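Local coordinates for protein Hia (Haemophilus influenzae, PDB 1S7M) that probably anchors the bacterium to host cells as a trimeric autotransporter adhesin of the outer membrane, this piece being a host-binding domain of its exposed passenger region, at residues 82-87 against 130-135. Residues are numbered along the deposited sequence; the frame is centred on the assembly and turned at random.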
loop_
_atom_site.group_PDB
_atom_site.type_symbol
_atom_site.label_atom_id
_atom_site.label_comp_id
_atom_site.label_asym_id
_atom_site.label_seq_id
_atom_site.Cartn_x
_atom_site.Cartn_y
_atom_site.Cartn_z
ATOM N N LYS A 82 -10.361 11.276 7.902
ATOM C CA LYS A 82 -11.534 10.548 7.450
ATOM C C LYS A 82 -11.387 9.778 6.158
ATOM O O LYS A 82 -11.069 10.347 5.116
ATOM C CB LYS A 82 -12.713 11.502 7.337
ATOM C CG LYS A 82 -13.988 10.951 7.948
ATOM C CD LYS A 82 -14.815 10.206 6.950
ATOM C CE LYS A 82 -16.069 9.670 7.614
ATOM N NZ LYS A 82 -16.926 8.967 6.630
ATOM N N GLY A 83 -11.650 8.477 6.224
ATOM C CA GLY A 83 -11.538 7.657 5.036
ATOM C C GLY A 83 -10.180 7.009 4.840
ATOM O O GLY A 83 -10.058 6.081 4.048
ATOM N N LEU A 84 -9.151 7.490 5.536
ATOM C CA LEU A 84 -7.829 6.861 5.417
ATOM C C LEU A 84 -7.904 5.519 6.136
ATOM O O LEU A 84 -8.489 5.433 7.214
ATOM C CB LEU A 84 -6.746 7.704 6.088
ATOM C CG LEU A 84 -6.311 8.998 5.407
ATOM C CD1 LEU A 84 -5.149 9.604 6.180
ATOM C CD2 LEU A 84 -5.886 8.682 3.971
ATOM N N THR A 85 -7.298 4.488 5.556
ATOM C CA THR A 85 -7.288 3.147 6.159
ATOM C C THR A 85 -6.686 3.162 7.578
ATOM O O THR A 85 -5.675 3.818 7.832
ATOM C CB THR A 85 -6.486 2.177 5.272
ATOM O OG1 THR A 85 -7.027 2.204 3.941
ATOM C CG2 THR A 85 -6.547 0.761 5.814
ATOM N N ASN A 86 -7.311 2.450 8.511
ATOM C CA ASN A 86 -6.793 2.412 9.889
ATOM C C ASN A 86 -6.101 1.082 10.055
ATOM O O ASN A 86 -6.760 0.044 10.101
ATOM C CB ASN A 86 -7.940 2.548 10.909
ATOM C CG ASN A 86 -7.473 2.323 12.368
ATOM O OD1 ASN A 86 -6.280 2.219 12.651
ATOM N ND2 ASN A 86 -8.428 2.278 13.290
ATOM N N LEU A 87 -4.772 1.109 10.123
ATOM C CA LEU A 87 -3.997 -0.118 10.243
ATOM C C LEU A 87 -3.702 -0.540 11.657
ATOM O O LEU A 87 -3.110 -1.592 11.862
ATOM C CB LEU A 87 -2.649 0.022 9.514
ATOM C CG LEU A 87 -2.731 0.300 8.007
ATOM C CD1 LEU A 87 -1.352 0.612 7.458
ATOM C CD2 LEU A 87 -3.336 -0.916 7.315
ATOM N N HIS A 130 -5.116 21.504 5.476
ATOM C CA HIS A 130 -4.806 20.086 5.502
ATOM C C HIS A 130 -5.553 19.362 4.400
ATOM O O HIS A 130 -6.661 19.753 4.024
ATOM C CB HIS A 130 -5.130 19.420 6.844
ATOM C CG HIS A 130 -6.588 19.363 7.149
ATOM N ND1 HIS A 130 -7.173 20.157 8.111
ATOM C CD2 HIS A 130 -7.587 18.626 6.604
ATOM C CE1 HIS A 130 -8.472 19.909 8.145
ATOM N NE2 HIS A 130 -8.748 18.985 7.241
ATOM N N ASP A 131 -4.915 18.322 3.865
ATOM C CA ASP A 131 -5.541 17.490 2.864
ATOM C C ASP A 131 -4.861 16.123 2.960
ATOM O O ASP A 131 -3.869 15.968 3.673
ATOM C CB ASP A 131 -5.362 18.096 1.463
ATOM C CG ASP A 131 -6.482 17.697 0.517
ATOM O OD1 ASP A 131 -7.103 16.632 0.738
ATOM O OD2 ASP A 131 -6.746 18.448 -0.442
ATOM N N GLN A 132 -5.404 15.134 2.270
ATOM C CA GLN A 132 -4.800 13.805 2.256
ATOM C C GLN A 132 -3.993 13.626 0.967
ATOM O O GLN A 132 -4.313 14.226 -0.081
ATOM C CB GLN A 132 -5.895 12.731 2.342
ATOM C CG GLN A 132 -6.643 12.734 3.715
ATOM C CD GLN A 132 -7.867 11.822 3.736
ATOM O OE1 GLN A 132 -8.147 11.120 2.770
ATOM N NE2 GLN A 132 -8.606 11.837 4.847
ATOM N N VAL A 133 -2.938 12.826 1.059
ATOM C CA VAL A 133 -2.105 12.492 -0.084
ATOM C C VAL A 133 -2.179 10.970 -0.232
ATOM O O VAL A 133 -1.458 10.212 0.456
ATOM C CB VAL A 133 -0.636 12.893 0.128
ATOM C CG1 VAL A 133 0.218 12.590 -1.178
ATOM C CG2 VAL A 133 -0.552 14.352 0.455
ATOM N N ARG A 134 -3.083 10.502 -1.082
ATOM C CA ARG A 134 -3.171 9.074 -1.284
ATOM C C ARG A 134 -2.397 8.728 -2.547
ATOM O O ARG A 134 -1.698 9.573 -3.113
ATOM C CB ARG A 134 -4.623 8.633 -1.388
ATOM C CG ARG A 134 -5.456 9.065 -0.210
ATOM C CD ARG A 134 -6.790 8.363 -0.224
ATOM N NE ARG A 134 -7.714 8.939 0.747
ATOM C CZ ARG A 134 -8.920 8.443 1.008
ATOM N NH1 ARG A 134 -9.345 7.363 0.375
ATOM N NH2 ARG A 134 -9.698 9.025 1.897
ATOM N N ASN A 135 -2.529 7.489 -2.983
ATOM C CA ASN A 135 -1.840 7.043 -4.173
ATOM C C ASN A 135 -2.241 7.942 -5.354
ATOM O O ASN A 135 -3.398 8.321 -5.476
ATOM C CB ASN A 135 -2.223 5.590 -4.444
ATOM C CG ASN A 135 -1.618 5.062 -5.696
ATOM O OD1 ASN A 135 -0.394 4.963 -5.821
ATOM N ND2 ASN A 135 -2.467 4.718 -6.650
HETATM O O HOH W 1 -11.260 5.593 1.894
#
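Gln132 reaches off its strand to take hold of loop 82-84. Its CB points at that loop, and CG, set beside the backbone N (chi1 -67°), lies 4.1 Å from Leu84 CG. The chain then runs out extended, bringing CD to 3.6 Å from the same Leu84 CG, the two side chains meeting tip to tip. At the end the amide divides its work. NE2 donates a nearly straight hydrogen bond to Lys82 O (2.9 Å, 173° at the hydrogen); the Lys82 oxygen lies in the plane of the Gln132 amide, whereas NE2 stands well above the plane of the Lys82 carbonyl. A second bond from NE2 goes to Ala80 O. OE1 takes both NE and NH2 of Arg134, with NH2 at 2.7 Å from OE1 on a lone pair. Arg134 thus grips OE1 side-on, the oxygen in the guanidinium plane. NH2 rests against the carbonyl carbon of Gly83, and Leu84 CD2 approaches Arg134 NE obliquely at 3.7 Å. One water joins Arg134 NH1 to Gly83 O, and NH1 also bonds Arg111 O at the end of helix 107-111. The contact ties the loop leading into the short strand 85-86, in the region matching the HiaBD2_N family, to the 114-119/129-134 hairpin of the Trp-ring region. Leu84 packs on Val116 of that hairpin's other strand, while Gln132 O bonds Arg158 of a neighbouring subunit in the homotrimer.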